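PDB 5MP7: ribose-phosphate pyrophosphokinase from Mycobacterium smegmatis, which probably makes phosphoribosyl pyrophosphate by moving the pyrophosphoryl group of ATP onto the 1-hydroxyl of ribose 5-phosphate, with magnesium as cofactor. Local coordinates for residues K157-Y162 and A257-V262; A168-V173 and A251-I256; L228-I233 and G237-A242. One frame throughout, in Å; residues are numbered along the deposited sequence.

Interaction 1: K157-Y162 and A257-V262; sequences KLLTGY and AATHGV
Leu159, on helix 157-162, faces Ala257 to Thr259, where strand 253-258 runs into a corner, and the closest pair of CA atoms, Leu159 CA and Ala257 CA, lies 7.2 Å apart. This is helix-on-sheet packing in the PRTase-like fold: helix 156-167 covers one face of the mixed sheet in which strand 253-258 runs between strands 225-230 and 278-282. The strand does not continue straight on. At Thr259 the backbone turns, with helical torsions (phi -73°, psi -50°), and residues 260-261 pair with a different strand, 232-233. The contact is therefore made at the bend, and it is buried.

Within 157-162, Leu159 alone makes the contact. Its CG stands opposite the carbonyl carbon (chi1 -65°), which sends the two methyls off the helix toward the corner, where they part. CD2 of Leu159 comes 4.2 Å from Ala258 O, a plain van der Waals approach to a backbone carbonyl, while CD1 of Leu159 lies 3.8 Å from Thr259 OG1. The two side chains cross at about a right angle, and the contact of CD1 with OG1 is again van der Waals, methyl against hydroxyl oxygen. That hydroxyl is satisfied by a hydrogen bond to Asp136 OD2. Ala257 CB points toward the helix but stays 4.9 Å from Leu159 CD2, and Trp188 of helix 182-191 packs against both residues; Ile280 also touches Leu159.

Beyond the corner, Asp136 serves a second residue of the segment: its backbone O accepts a hydrogen bond from His260 NE2, while ND1 of His260 bonds Thr284. These bonds fix the rotation of the imidazole, and the methyl CG2 of Thr259 sits 3.7 Å above the His260 ring plane, over its centre.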
loop_
_atom_site.group_PDB
_atom_site.type_symbol
_atom_site.label_atom_id
_atom_site.label_comp_id
_atom_site.label_asym_id
_atom_site.label_seq_id
_atom_site.Cartn_x
_atom_site.Cartn_y
_atom_site.Cartn_z
ATOM N N LYS A 157 -42.965 63.548 -6.048
ATOM C CA LYS A 157 -44.405 63.717 -6.104
ATOM C C LYS A 157 -45.133 62.527 -5.483
ATOM O O LYS A 157 -46.106 62.707 -4.777
ATOM C CB LYS A 157 -44.897 63.926 -7.531
ATOM C CG LYS A 157 -44.665 65.336 -8.058
ATOM C CD LYS A 157 -45.632 65.653 -9.198
ATOM C CE LYS A 157 -45.575 67.113 -9.619
ATOM N NZ LYS A 157 -44.560 67.330 -10.681
ATOM N N LEU A 158 -44.654 61.323 -5.756
ATOM C CA LEU A 158 -45.236 60.121 -5.218
ATOM C C LEU A 158 -45.119 60.068 -3.683
ATOM O O LEU A 158 -46.100 59.769 -2.998
ATOM C CB LEU A 158 -44.580 58.884 -5.864
ATOM C CG LEU A 158 -44.917 57.483 -5.334
ATOM C CD1 LEU A 158 -46.336 57.057 -5.744
ATOM C CD2 LEU A 158 -43.879 56.499 -5.862
ATOM N N LEU A 159 -43.936 60.326 -3.154
ATOM C CA LEU A 159 -43.720 60.267 -1.715
ATOM C C LEU A 159 -44.407 61.420 -0.963
ATOM O O LEU A 159 -44.996 61.182 0.074
ATOM C CB LEU A 159 -42.247 60.209 -1.380
ATOM C CG LEU A 159 -41.489 58.949 -1.846
ATOM C CD1 LEU A 159 -39.985 59.208 -1.993
ATOM C CD2 LEU A 159 -41.672 57.807 -0.879
ATOM N N THR A 160 -44.378 62.640 -1.493
ATOM C CA THR A 160 -44.994 63.786 -0.817
ATOM C C THR A 160 -46.483 63.751 -0.962
ATOM O O THR A 160 -47.171 64.200 -0.086
ATOM C CB THR A 160 -44.454 65.177 -1.295
ATOM O OG1 THR A 160 -44.616 65.336 -2.702
ATOM C CG2 THR A 160 -42.967 65.306 -0.961
ATOM N N GLY A 161 -46.983 63.233 -2.073
ATOM C CA GLY A 161 -48.411 62.998 -2.247
ATOM C C GLY A 161 -48.962 62.078 -1.165
ATOM O O GLY A 161 -50.012 62.331 -0.604
ATOM N N TYR A 162 -48.235 61.020 -0.845
ATOM C CA TYR A 162 -48.661 60.087 0.203
ATOM C C TYR A 162 -48.598 60.762 1.578
ATOM O O TYR A 162 -49.518 60.637 2.378
ATOM C CB TYR A 162 -47.816 58.833 0.169
ATOM C CG TYR A 162 -48.051 57.896 1.312
ATOM C CD1 TYR A 162 -47.324 58.020 2.481
ATOM C CD2 TYR A 162 -48.965 56.851 1.213
ATOM C CE1 TYR A 162 -47.521 57.157 3.544
ATOM C CE2 TYR A 162 -49.161 55.971 2.262
ATOM C CZ TYR A 162 -48.425 56.140 3.417
ATOM O OH TYR A 162 -48.598 55.302 4.473
ATOM N N ALA A 257 -38.740 58.977 5.036
ATOM C CA ALA A 257 -39.105 58.781 3.647
ATOM C C ALA A 257 -37.845 58.735 2.770
ATOM O O ALA A 257 -36.992 59.584 2.867
ATOM C CB ALA A 257 -40.026 59.866 3.193
ATOM N N ALA A 258 -37.721 57.705 1.962
ATOM C CA ALA A 258 -36.590 57.535 1.065
ATOM C C ALA A 258 -37.028 56.791 -0.170
ATOM O O ALA A 258 -37.950 55.994 -0.109
ATOM C CB ALA A 258 -35.478 56.759 1.743
ATOM N N THR A 259 -36.381 57.044 -1.298
ATOM C CA THR A 259 -36.723 56.324 -2.498
ATOM C C THR A 259 -36.244 54.895 -2.460
ATOM O O THR A 259 -37.018 53.989 -2.763
ATOM C CB THR A 259 -36.144 57.020 -3.706
ATOM O OG1 THR A 259 -36.695 58.332 -3.751
ATOM C CG2 THR A 259 -36.527 56.332 -4.964
ATOM N N HIS A 260 -34.988 54.678 -2.129
ATOM C CA HIS A 260 -34.416 53.355 -2.259
ATOM C C HIS A 260 -34.233 52.673 -0.927
ATOM O O HIS A 260 -33.524 53.187 -0.072
ATOM C CB HIS A 260 -33.048 53.445 -2.934
ATOM C CG HIS A 260 -33.067 54.202 -4.214
ATOM N ND1 HIS A 260 -33.660 53.704 -5.353
ATOM C CD2 HIS A 260 -32.561 55.415 -4.539
ATOM C CE1 HIS A 260 -33.526 54.585 -6.330
ATOM N NE2 HIS A 260 -32.865 55.635 -5.859
ATOM N N GLY A 261 -34.855 51.514 -0.767
ATOM C CA GLY A 261 -34.721 50.726 0.417
ATOM C C GLY A 261 -33.708 49.669 0.096
ATOM O O GLY A 261 -34.057 48.662 -0.472
ATOM N N VAL A 262 -32.459 49.900 0.469
ATOM C CA VAL A 262 -31.400 48.907 0.314
ATOM C C VAL A 262 -31.517 48.005 1.515
ATOM O O VAL A 262 -31.449 46.797 1.398
ATOM C CB VAL A 262 -30.013 49.554 0.272
ATOM C CG1 VAL A 262 -28.925 48.515 0.087
ATOM C CG2 VAL A 262 -29.937 50.622 -0.829
#

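Interaction 2: A168-V173 and A251-I256; sequences ADEDMV and AKDVII
Glu170, in the loop leading into strand 172-173, reaches across to Lys252 and Asp253 at the start of strand 253-256. The two strands are not neighbours: strand 225-230 lies between them, parallel to both, in the mixed sheet of the PRTase-like domain. The main chains of Asp171 and Asp253 both bond to that middle strand, to Thr225 and Cys226 respectively, so the glutamate bridges two strand entrances over the beginning of a third.

The closely packed part centres on a single oxygen, Glu170 OE1, which is hydrogen-bonded to Thr225 OG1 of the middle strand. Lys252 CE packs 3.4 Å from Glu170 OE1. Two like charges also approach here, with Asp253 OD2 at 3.6 Å from Glu170 OE1. The glutamate can fold back this way because its chain bends at chi2 (-75°), bringing the carboxylate beside the strand entrances. Asp253 turns its CB toward the glutamate, and its side chain also rests on Thr225 and Arg277.

The solvent side is looser. Lys252 is exposed, and its chain runs extended at first, then bends at chi3 and chi4 and crosses Glu170 at about a right angle. Its salt bridge is long: Lys252 NZ stands 3.5 Å from Glu170 OE1, and Lys252 NZ is farther still, 4.0 Å, from Glu170 OE2. The ammonium thus favours one oxygen of the carboxylate, while its carbon neighbour CE approaches at least as closely.

Two carboxylates meeting at one place may raise the tendency of one of them to take up a proton, an effect that would probably be offset by the lysine charge and the threonine bond. The chemistry implies a modest electrostatic tie at the surface, with the threonine holding the glutamate oxygen more directly than the lysine does.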
loop_
_atom_site.group_PDB
_atom_site.type_symbol
_atom_site.label_atom_id
_atom_site.label_comp_id
_atom_site.label_asym_id
_atom_site.label_seq_id
_atom_site.Cartn_x
_atom_site.Cartn_y
_atom_site.Cartn_z
ATOM N N ALA A 168 -51.411 65.781 6.507
ATOM C CA ALA A 168 -51.793 67.188 6.274
ATOM C C ALA A 168 -52.164 67.926 7.578
ATOM O O ALA A 168 -51.895 69.113 7.740
ATOM C CB ALA A 168 -52.949 67.281 5.288
ATOM N N ASP A 169 -52.785 67.198 8.504
ATOM C CA ASP A 169 -53.256 67.756 9.782
ATOM C C ASP A 169 -52.108 68.185 10.691
ATOM O O ASP A 169 -52.307 68.991 11.590
ATOM C CB ASP A 169 -54.127 66.726 10.545
ATOM C CG ASP A 169 -55.278 66.153 9.699
ATOM O OD1 ASP A 169 -55.680 66.801 8.705
ATOM O OD2 ASP A 169 -55.752 65.045 10.023
ATOM N N GLU A 170 -50.918 67.628 10.464
ATOM C CA GLU A 170 -49.783 67.829 11.342
ATOM C C GLU A 170 -49.053 69.143 11.078
ATOM O O GLU A 170 -49.213 69.759 10.016
ATOM C CB GLU A 170 -48.817 66.647 11.218
ATOM C CG GLU A 170 -49.428 65.318 11.598
ATOM C CD GLU A 170 -49.579 65.177 13.092
ATOM O OE1 GLU A 170 -48.711 64.473 13.692
ATOM O OE2 GLU A 170 -50.539 65.790 13.631
ATOM N N ASP A 171 -48.252 69.535 12.069
ATOM C CA ASP A 171 -47.384 70.704 12.024
ATOM C C ASP A 171 -45.978 70.195 11.639
ATOM O O ASP A 171 -45.262 69.637 12.473
ATOM C CB ASP A 171 -47.401 71.375 13.409
ATOM C CG ASP A 171 -46.706 72.734 13.441
ATOM O OD1 ASP A 171 -47.208 73.582 12.698
ATOM O OD2 ASP A 171 -45.742 72.976 14.215
ATOM N N MET A 172 -45.612 70.368 10.368
ATOM C CA MET A 172 -44.453 69.679 9.788
ATOM C C MET A 172 -43.159 70.512 9.708
ATOM O O MET A 172 -43.198 71.694 9.482
ATOM C CB MET A 172 -44.820 69.152 8.395
ATOM C CG MET A 172 -45.854 68.016 8.422
ATOM S SD MET A 172 -46.182 67.272 6.790
ATOM C CE MET A 172 -47.228 68.505 6.007
ATOM N N VAL A 173 -42.024 69.850 9.892
ATOM C CA VAL A 173 -40.747 70.396 9.499
ATOM C C VAL A 173 -40.017 69.308 8.665
ATOM O O VAL A 173 -40.052 68.111 9.000
ATOM C CB VAL A 173 -39.935 70.908 10.729
ATOM C CG1 VAL A 173 -39.515 69.774 11.643
ATOM C CG2 VAL A 173 -38.681 71.662 10.312
ATOM N N ALA A 251 -38.997 66.606 19.365
ATOM C CA ALA A 251 -39.903 66.374 18.249
ATOM C C ALA A 251 -41.088 65.547 18.719
ATOM O O ALA A 251 -40.920 64.608 19.478
ATOM C CB ALA A 251 -39.183 65.650 17.124
ATOM N N LYS A 252 -42.273 65.893 18.260
ATOM C CA LYS A 252 -43.447 65.102 18.569
ATOM C C LYS A 252 -43.394 63.732 17.899
ATOM O O LYS A 252 -43.687 62.729 18.505
ATOM C CB LYS A 252 -44.694 65.817 18.089
ATOM C CG LYS A 252 -45.978 65.205 18.599
ATOM C CD LYS A 252 -47.211 65.728 17.823
ATOM C CE LYS A 252 -47.838 64.628 16.964
ATOM N NZ LYS A 252 -49.307 64.513 17.178
ATOM N N ASP A 253 -43.034 63.731 16.632
ATOM C CA ASP A 253 -43.130 62.580 15.731
ATOM C C ASP A 253 -41.980 62.632 14.733
ATOM O O ASP A 253 -41.526 63.735 14.385
ATOM C CB ASP A 253 -44.438 62.700 14.931
ATOM C CG ASP A 253 -45.468 61.636 15.272
ATOM O OD1 ASP A 253 -45.127 60.626 15.923
ATOM O OD2 ASP A 253 -46.642 61.791 14.853
ATOM N N VAL A 254 -41.541 61.471 14.253
ATOM C CA VAL A 254 -40.623 61.397 13.120
ATOM C C VAL A 254 -41.102 60.428 12.039
ATOM O O VAL A 254 -41.353 59.277 12.328
ATOM C CB VAL A 254 -39.201 60.974 13.520
ATOM C CG1 VAL A 254 -38.296 61.001 12.287
ATOM C CG2 VAL A 254 -38.642 61.927 14.556
ATOM N N ILE A 255 -41.154 60.904 10.794
ATOM C CA ILE A 255 -41.453 60.098 9.649
ATOM C C ILE A 255 -40.225 60.033 8.739
ATOM O O ILE A 255 -39.668 61.059 8.379
ATOM C CB ILE A 255 -42.629 60.675 8.906
ATOM C CG1 ILE A 255 -43.858 60.549 9.787
ATOM C CG2 ILE A 255 -42.870 59.929 7.595
ATOM C CD1 ILE A 255 -44.963 61.490 9.372
ATOM N N ILE A 256 -39.854 58.809 8.340
ATOM C CA ILE A 256 -38.747 58.560 7.430
ATOM C C ILE A 256 -39.259 58.257 6.025
ATOM O O ILE A 256 -40.125 57.444 5.848
ATOM C CB ILE A 256 -37.893 57.400 7.894
ATOM C CG1 ILE A 256 -37.374 57.716 9.288
ATOM C CG2 ILE A 256 -36.716 57.221 6.946
ATOM C CD1 ILE A 256 -36.510 56.639 9.900
#

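Interaction 3: L228-I233 and G237-A242; sequences LTDDMI and GTIAGA
Ile239 lays its CD1 methyl against the side chain of Ile233, with Ile239 CD1 only 3.4 Å from Ile233 CG1, the two chains meeting at about a right angle. The setting is the strand-loop-helix unit that forms the phosphoribosyl-binding motif of type I PRTases. Strand 228-230 and helix 237-242 run almost antiparallel (165°), their axes 10.2 Å apart, as expected for a helix packed on its sheet in the first half of a beta-alpha-beta crossover.

Ile239 contributes the most buried area of the two segments. A chi1 of -72° puts CG1 anti to the carbonyl carbon, and with chi2 extended (165°) CD1 reaches between Asp230 and Ile233, the residues flanking the corner. There it meets a polar neighbour too: CD1 of Ile239 is 3.7 Å from Asp230 OD2. This is hydrocarbon against carboxylate, and it lines one side of an aspartate predicted to bind ribose 5-phosphate. Gly237 and Thr238 at the head of the helix belong to the same predicted site, so this packing joins two parts of it, Asp230 and the start of the helix, which the intervening loop connects in sequence.

One turn further along, Ala242 settles on Leu228, whose CD2 lies 3.9 Å from Ala242 CB. Leu228 points toward the helix, whereas Thr229 points away and touches helix 182-191, which places the two helices on opposite faces of the sheet.

Two weak side-chain bonds accompany the turn, Asp231 N to Asp230 OD1 (3.1 Å) and Met232 N to Asp231 OD1 (2.8 Å). The other oxygen of Asp231, OD2, bonds ND1 of His138, itself a predicted magnesium ligand, making Asp231 a likely second-shell residue. Past the turn, the carbonyl O of Met232 lies 3.9 Å from CD1 of Ile239.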
loop_
_atom_site.group_PDB
_atom_site.type_symbol
_atom_site.label_atom_id
_atom_site.label_comp_id
_atom_site.label_asym_id
_atom_site.label_seq_id
_atom_site.Cartn_x
_atom_site.Cartn_y
_atom_site.Cartn_z
ATOM N N LEU A 228 -38.091 63.166 7.916
ATOM C CA LEU A 228 -36.687 62.904 7.662
ATOM C C LEU A 228 -36.552 62.316 6.280
ATOM O O LEU A 228 -37.042 61.223 6.007
ATOM C CB LEU A 228 -36.184 61.887 8.650
ATOM C CG LEU A 228 -34.744 61.740 9.072
ATOM C CD1 LEU A 228 -34.010 63.054 9.097
ATOM C CD2 LEU A 228 -34.735 61.067 10.433
ATOM N N THR A 229 -35.899 63.030 5.376
ATOM C CA THR A 229 -35.877 62.623 3.974
ATOM C C THR A 229 -34.452 62.267 3.526
ATOM O O THR A 229 -33.519 63.000 3.770
ATOM C CB THR A 229 -36.563 63.679 3.069
ATOM O OG1 THR A 229 -36.643 63.178 1.738
ATOM C CG2 THR A 229 -35.821 64.976 3.060
ATOM N N ASP A 230 -34.307 61.126 2.870
ATOM C CA ASP A 230 -33.035 60.730 2.294
ATOM C C ASP A 230 -33.242 60.057 0.935
ATOM O O ASP A 230 -34.330 59.649 0.593
ATOM C CB ASP A 230 -32.269 59.807 3.259
ATOM C CG ASP A 230 -30.727 60.062 3.246
ATOM O OD1 ASP A 230 -30.250 60.853 2.410
ATOM O OD2 ASP A 230 -29.980 59.506 4.104
ATOM N N ASP A 231 -32.201 60.000 0.128
ATOM C CA ASP A 231 -32.229 59.259 -1.125
ATOM C C ASP A 231 -32.360 57.764 -0.932
ATOM O O ASP A 231 -33.156 57.115 -1.628
ATOM C CB ASP A 231 -31.014 59.624 -2.000
ATOM C CG ASP A 231 -29.663 59.269 -1.352
ATOM O OD1 ASP A 231 -29.581 59.180 -0.101
ATOM O OD2 ASP A 231 -28.660 59.121 -2.089
ATOM N N MET A 232 -31.628 57.221 0.031
ATOM C CA MET A 232 -31.643 55.793 0.292
ATOM C C MET A 232 -31.445 55.509 1.761
ATOM O O MET A 232 -30.921 56.338 2.481
ATOM C CB MET A 232 -30.543 55.107 -0.510
ATOM C CG MET A 232 -29.145 55.356 0.008
ATOM S SD MET A 232 -27.923 54.360 -0.834
ATOM C CE MET A 232 -27.856 55.163 -2.455
ATOM N N ILE A 233 -31.829 54.318 2.180
ATOM C CA ILE A 233 -31.480 53.826 3.496
ATOM C C ILE A 233 -30.685 52.569 3.282
ATOM O O ILE A 233 -31.212 51.616 2.704
ATOM C CB ILE A 233 -32.733 53.477 4.298
ATOM C CG1 ILE A 233 -33.651 54.694 4.418
ATOM C CG2 ILE A 233 -32.351 52.987 5.683
ATOM C CD1 ILE A 233 -35.079 54.338 4.759
ATOM N N GLY A 237 -27.751 53.455 9.927
ATOM C CA GLY A 237 -26.955 54.076 11.000
ATOM C C GLY A 237 -27.183 55.572 11.116
ATOM O O GLY A 237 -27.531 56.066 12.172
ATOM N N THR A 238 -26.990 56.274 10.008
ATOM C CA THR A 238 -27.141 57.716 9.947
ATOM C C THR A 238 -28.558 58.084 10.262
ATOM O O THR A 238 -28.792 59.007 11.012
ATOM C CB THR A 238 -26.826 58.246 8.524
ATOM O OG1 THR A 238 -25.422 58.158 8.278
ATOM C CG2 THR A 238 -27.313 59.703 8.287
ATOM N N ILE A 239 -29.504 57.403 9.639
ATOM C CA ILE A 239 -30.901 57.746 9.810
ATOM C C ILE A 239 -31.388 57.453 11.236
ATOM O O ILE A 239 -32.122 58.268 11.780
ATOM C CB ILE A 239 -31.766 57.112 8.705
ATOM C CG1 ILE A 239 -31.477 57.851 7.397
ATOM C CG2 ILE A 239 -33.247 57.257 8.982
ATOM C CD1 ILE A 239 -31.971 57.138 6.162
ATOM N N ALA A 240 -30.980 56.333 11.835
ATOM C CA ALA A 240 -31.383 56.038 13.217
ATOM C C ALA A 240 -30.798 57.068 14.158
ATOM O O ALA A 240 -31.477 57.512 15.055
ATOM C CB ALA A 240 -30.954 54.660 13.650
ATOM N N GLY A 241 -29.551 57.475 13.913
ATOM C CA GLY A 241 -28.906 58.534 14.685
ATOM C C GLY A 241 -29.699 59.833 14.637
ATOM O O GLY A 241 -29.869 60.504 15.653
ATOM N N ALA A 242 -30.205 60.168 13.454
ATOM C CA ALA A 242 -30.970 61.373 13.293
ATOM C C ALA A 242 -32.301 61.325 14.047
ATOM O O ALA A 242 -32.745 62.327 14.579
ATOM C CB ALA A 242 -31.179 61.677 11.819
#

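All three contacts reach the mixed sheet. Interactions 1 and 3 are buried and without charge pairs, on opposite faces: methyls against oxygens under helix 156-167 in interaction 1, chiefly aliphatic side chains under helix 237-248 in interaction 3. Interaction 2 lies at the surface, where strands begin, and relies on charge. Strand 253-258 serves interactions 1 and 2, and pairs with strand 225-230 of interaction 3 through Ala257 N to Leu228 O (3.0 Å) and Leu228 N to Ile255 O (2.7 Å). The corners at Thr259 and Asp231 are matched, since both strands leave for the small second sheet, joined by Ile233 N to His260 O. Only interaction 3 contains predicted substrate-binding residues.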